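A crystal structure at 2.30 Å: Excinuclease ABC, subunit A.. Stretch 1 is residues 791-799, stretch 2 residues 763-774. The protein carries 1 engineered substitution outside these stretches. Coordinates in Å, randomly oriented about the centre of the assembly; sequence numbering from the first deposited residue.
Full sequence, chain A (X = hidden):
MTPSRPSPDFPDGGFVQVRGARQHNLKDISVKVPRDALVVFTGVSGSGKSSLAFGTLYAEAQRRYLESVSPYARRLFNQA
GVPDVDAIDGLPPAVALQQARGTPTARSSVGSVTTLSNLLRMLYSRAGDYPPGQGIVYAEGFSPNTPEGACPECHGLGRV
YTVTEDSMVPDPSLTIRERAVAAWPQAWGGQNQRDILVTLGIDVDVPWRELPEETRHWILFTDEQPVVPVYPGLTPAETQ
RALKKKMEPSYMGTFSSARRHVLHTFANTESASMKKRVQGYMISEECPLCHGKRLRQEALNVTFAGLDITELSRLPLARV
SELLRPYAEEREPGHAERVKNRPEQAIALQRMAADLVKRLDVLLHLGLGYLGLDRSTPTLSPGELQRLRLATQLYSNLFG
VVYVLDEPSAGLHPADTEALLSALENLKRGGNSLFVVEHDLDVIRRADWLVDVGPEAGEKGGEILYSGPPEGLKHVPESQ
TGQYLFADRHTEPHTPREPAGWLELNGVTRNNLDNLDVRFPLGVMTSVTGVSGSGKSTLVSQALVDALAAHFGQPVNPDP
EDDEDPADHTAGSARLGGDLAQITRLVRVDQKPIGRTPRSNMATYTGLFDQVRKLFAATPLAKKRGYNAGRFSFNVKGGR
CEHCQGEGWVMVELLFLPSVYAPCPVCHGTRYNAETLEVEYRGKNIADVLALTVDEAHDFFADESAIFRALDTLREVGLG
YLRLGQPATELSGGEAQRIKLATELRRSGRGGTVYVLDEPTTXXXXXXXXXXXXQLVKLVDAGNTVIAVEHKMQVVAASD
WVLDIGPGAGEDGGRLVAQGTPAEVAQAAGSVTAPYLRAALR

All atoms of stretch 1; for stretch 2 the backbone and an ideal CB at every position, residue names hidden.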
# COMPACT_ATOMS: atom_id res chain seq x y z
N HIS A 791 -4.04 -9.80 -38.12
CA HIS A 791 -5.17 -10.47 -37.46
C HIS A 791 -6.53 -10.02 -37.99
O HIS A 791 -7.53 -10.70 -37.77
CB HIS A 791 -5.13 -10.24 -35.94
CG HIS A 791 -3.85 -10.68 -35.29
ND1 HIS A 791 -2.81 -9.82 -35.02
CD2 HIS A 791 -3.44 -11.90 -34.86
CE1 HIS A 791 -1.81 -10.48 -34.46
NE2 HIS A 791 -2.17 -11.75 -34.35
N LYS A 792 -6.59 -8.87 -38.66
CA LYS A 792 -7.86 -8.39 -39.19
C LYS A 792 -7.98 -8.44 -40.71
O LYS A 792 -7.08 -8.04 -41.45
CB LYS A 792 -8.24 -7.01 -38.63
CG LYS A 792 -7.19 -5.94 -38.78
CD LYS A 792 -7.68 -4.62 -38.16
CE LYS A 792 -7.36 -4.51 -36.66
NZ LYS A 792 -7.55 -3.11 -36.15
N MET A 793 -9.14 -8.91 -41.15
CA MET A 793 -9.39 -9.24 -42.53
C MET A 793 -9.53 -8.02 -43.41
O MET A 793 -9.38 -8.12 -44.61
CB MET A 793 -10.61 -10.15 -42.62
CG MET A 793 -10.46 -11.48 -41.86
SD MET A 793 -8.98 -12.44 -42.27
CE MET A 793 -8.47 -13.08 -40.67
N GLN A 794 -9.79 -6.86 -42.80
CA GLN A 794 -9.83 -5.57 -43.50
C GLN A 794 -8.49 -5.31 -44.19
O GLN A 794 -8.45 -4.93 -45.35
CB GLN A 794 -10.15 -4.42 -42.51
CG GLN A 794 -10.32 -3.01 -43.16
CD GLN A 794 -10.34 -1.86 -42.13
OE1 GLN A 794 -9.90 -2.01 -40.98
NE2 GLN A 794 -10.85 -0.70 -42.56
N VAL A 795 -7.42 -5.55 -43.45
CA VAL A 795 -6.06 -5.33 -43.92
C VAL A 795 -5.55 -6.47 -44.79
O VAL A 795 -4.83 -6.24 -45.76
CB VAL A 795 -5.10 -5.13 -42.71
CG1 VAL A 795 -3.64 -5.24 -43.15
CG2 VAL A 795 -5.36 -3.79 -42.06
N VAL A 796 -5.91 -7.69 -44.43
CA VAL A 796 -5.54 -8.89 -45.18
C VAL A 796 -6.18 -8.91 -46.58
O VAL A 796 -5.63 -9.47 -47.51
CB VAL A 796 -5.89 -10.16 -44.36
CG1 VAL A 796 -5.58 -11.46 -45.13
CG2 VAL A 796 -5.13 -10.15 -43.06
N ALA A 797 -7.33 -8.26 -46.70
CA ALA A 797 -8.07 -8.16 -47.94
C ALA A 797 -7.43 -7.19 -48.96
O ALA A 797 -7.76 -7.23 -50.14
CB ALA A 797 -9.51 -7.77 -47.65
N ALA A 798 -6.54 -6.32 -48.50
CA ALA A 798 -5.83 -5.41 -49.41
C ALA A 798 -4.33 -5.71 -49.55
O ALA A 798 -3.57 -4.90 -50.09
CB ALA A 798 -6.06 -3.97 -49.01
N SER A 799 -3.90 -6.88 -49.08
CA SER A 799 -2.55 -7.37 -49.34
C SER A 799 -2.40 -7.76 -50.80
O SER A 799 -3.38 -7.73 -51.55
CB SER A 799 -2.26 -8.58 -48.46
OG SER A 799 -2.39 -8.21 -47.11
N UNK A 763 -4.66 -0.63 -31.99
CA UNK A 763 -5.29 0.59 -31.47
C UNK A 763 -5.84 1.51 -32.54
O UNK A 763 -6.03 2.69 -32.30
CB UNK A 763 -4.28 1.37 -30.62
N UNK A 764 -6.11 0.96 -33.72
CA UNK A 764 -6.64 1.76 -34.82
C UNK A 764 -8.10 1.45 -35.12
O UNK A 764 -8.53 0.29 -35.13
CB UNK A 764 -5.80 1.54 -36.08
N UNK A 765 -8.86 2.51 -35.36
CA UNK A 765 -10.24 2.42 -35.77
C UNK A 765 -10.33 1.92 -37.23
O UNK A 765 -9.40 2.16 -38.01
CB UNK A 765 -10.93 3.78 -35.61
N UNK A 766 -11.41 1.19 -37.60
CA UNK A 766 -11.56 0.85 -39.02
C UNK A 766 -11.32 2.03 -39.98
O UNK A 766 -10.82 1.81 -41.08
CB UNK A 766 -12.96 0.29 -39.26
N UNK A 767 -11.67 3.25 -39.57
CA UNK A 767 -11.47 4.44 -40.40
C UNK A 767 -10.00 4.87 -40.45
O UNK A 767 -9.56 5.43 -41.45
CB UNK A 767 -12.33 5.59 -39.87
N UNK A 768 -9.27 4.62 -39.37
CA UNK A 768 -7.86 4.97 -39.29
C UNK A 768 -7.04 4.09 -40.23
O UNK A 768 -6.09 4.56 -40.85
CB UNK A 768 -7.35 4.83 -37.85
N UNK A 769 -7.38 2.81 -40.32
CA UNK A 769 -6.52 1.87 -41.03
C UNK A 769 -6.46 2.18 -42.52
O UNK A 769 -5.42 1.98 -43.15
CB UNK A 769 -7.01 0.44 -40.81
N UNK A 770 -7.55 2.71 -43.07
CA UNK A 770 -7.57 3.23 -44.43
C UNK A 770 -6.42 4.22 -44.69
O UNK A 770 -5.70 4.10 -45.69
CB UNK A 770 -8.91 3.91 -44.70
N UNK A 771 -6.24 5.19 -43.79
CA UNK A 771 -5.14 6.15 -43.86
C UNK A 771 -3.76 5.50 -43.68
O UNK A 771 -2.77 5.94 -44.29
CB UNK A 771 -5.34 7.23 -42.80
N UNK A 772 -3.67 4.46 -42.85
CA UNK A 772 -2.41 3.75 -42.64
C UNK A 772 -2.01 2.92 -43.88
O UNK A 772 -0.84 2.92 -44.28
CB UNK A 772 -2.52 2.84 -41.41
N UNK A 773 -2.99 2.23 -44.46
CA UNK A 773 -2.79 1.37 -45.62
C UNK A 773 -2.26 2.11 -46.87
O UNK A 773 -1.49 1.53 -47.65
CB UNK A 773 -4.11 0.68 -45.96
N UNK A 774 -2.67 3.36 -47.06
CA UNK A 774 -2.16 4.19 -48.16
C UNK A 774 -0.66 4.44 -48.04
O UNK A 774 0.04 4.60 -49.05
CB UNK A 774 -2.90 5.53 -48.20

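Position 763 has phi 70° and psi 22°, a positive phi that by itself favours glycine, and stretch 1 offers its ideal CB nothing within 5.5 Å. The residue is Gly763.

At 764 the CA-to-CB bond points toward stretch 1, where the ideal CB lies 5.0 Å from Lys792 NZ. An acidic, polar or aliphatic side chain could be accommodated. The deposited Leu764 brings no charge; the closest approach to the lysine is made by its backbone, with O 3.7 Å from Lys792 NZ.

Position 765 turns its CB away, just before a helix begins, so a side chain able to accept a hydrogen bond from a free backbone NH suits it: Ser, Thr, Asp and Asn are the usual choices. His765 does the same work, its ND1 accepting a capping bond from the backbone N of 767 at 3.0 Å.

Position 766 has phi -46°, compatible with proline, which is common in the first turn of a helix because it needs no NH donor there. Its carbonyl faces the amide of Gln794, whose NE2 donates to the O of this residue at 2.9 Å with a nearly straight angle of 168°. Any residue could supply that oxygen; the deposited one is Pro766.

Positions 767 and 768 are free of stretch 1. Small or polar residues would serve, and an acid early in a helix can accept from exposed NH groups. They are Ala767 and Asp768, the latter accepting from His765 N through OD2 at 3.1 Å.

At 769 the CB points toward stretch 1, 3.8 Å from Gln794 OE1 and 4.7 Å from Val795 CG2. So close an approach favours a compact side chain, and the valine methyl an apolar one: Ala, Val or perhaps Thr. Val769 packs its CG2 3.7 Å from Val795 CG2, while its CG1 lies 3.2 Å from Gln794 OE1, a tight contact.

Position 770 points sideways, leaving room for a long side chain along the flank of Gln794. Glu770 approaches with CG 4.2 Å from Gln794 NE2.

Positions 771 and 772 lie out of reach, and stretch 1 does not restrict them; they are Arg771 and Leu772.

At 773 the CB again points toward stretch 1, but nothing lies within 5.5 Å of it, so a long side chain such as Gln, Met, Leu or Lys is needed to fill the gap. Gln773 extends its NE2 to 3.6 Å from Val795 CA and 4.2 Å from Ala798 CB, covering both by packing.

Position 774 is also out of reach, with no preference set; it is Arg774.

Stretch 2 763-774: GLHPADVERLQR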
# COMPACT_ATOMS: atom_id res chain seq x y z
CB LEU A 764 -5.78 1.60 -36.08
CG LEU A 764 -4.78 2.70 -36.47
CD1 LEU A 764 -3.82 3.01 -35.35
CD2 LEU A 764 -4.00 2.33 -37.72
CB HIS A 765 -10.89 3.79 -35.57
CG HIS A 765 -12.37 3.80 -35.75
ND1 HIS A 765 -12.97 4.10 -36.95
CD2 HIS A 765 -13.37 3.54 -34.88
CE1 HIS A 765 -14.28 4.02 -36.82
NE2 HIS A 765 -14.55 3.69 -35.57
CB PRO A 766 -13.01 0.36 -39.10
CG PRO A 766 -13.24 -0.25 -37.77
CD PRO A 766 -12.48 0.57 -36.79
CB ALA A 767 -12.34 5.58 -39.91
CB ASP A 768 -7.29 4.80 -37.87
CG ASP A 768 -7.82 5.84 -36.86
OD1 ASP A 768 -8.07 7.03 -37.20
OD2 ASP A 768 -7.93 5.47 -35.67
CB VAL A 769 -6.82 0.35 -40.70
CG1 VAL A 769 -7.95 0.19 -39.71
CG2 VAL A 769 -7.06 -0.49 -41.96
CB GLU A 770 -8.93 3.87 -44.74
CG GLU A 770 -10.14 2.96 -44.47
CD GLU A 770 -11.40 3.33 -45.27
OE1 GLU A 770 -12.34 2.51 -45.29
OE2 GLU A 770 -11.46 4.44 -45.87
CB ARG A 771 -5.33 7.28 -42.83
CG ARG A 771 -4.34 8.46 -42.93
CD ARG A 771 -4.21 9.25 -41.60
NE ARG A 771 -4.74 10.62 -41.65
CZ ARG A 771 -4.13 11.65 -42.25
NH1 ARG A 771 -2.97 11.48 -42.89
NH2 ARG A 771 -4.68 12.86 -42.24
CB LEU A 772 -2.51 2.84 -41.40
CG LEU A 772 -1.28 2.22 -40.70
CD1 LEU A 772 -0.75 1.00 -41.44
CD2 LEU A 772 -0.16 3.25 -40.47
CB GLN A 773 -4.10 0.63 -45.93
CG GLN A 773 -3.95 -0.56 -46.88
CD GLN A 773 -3.65 -1.88 -46.18
OE1 GLN A 773 -2.59 -2.48 -46.39
NE2 GLN A 773 -4.60 -2.36 -45.38
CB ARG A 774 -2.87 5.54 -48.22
CG ARG A 774 -4.36 5.47 -48.43
CD ARG A 774 -4.91 6.80 -48.93
NE ARG A 774 -5.12 7.79 -47.87
CZ ARG A 774 -6.24 7.91 -47.16
NH1 ARG A 774 -7.27 7.09 -47.37
NH2 ARG A 774 -6.32 8.85 -46.21
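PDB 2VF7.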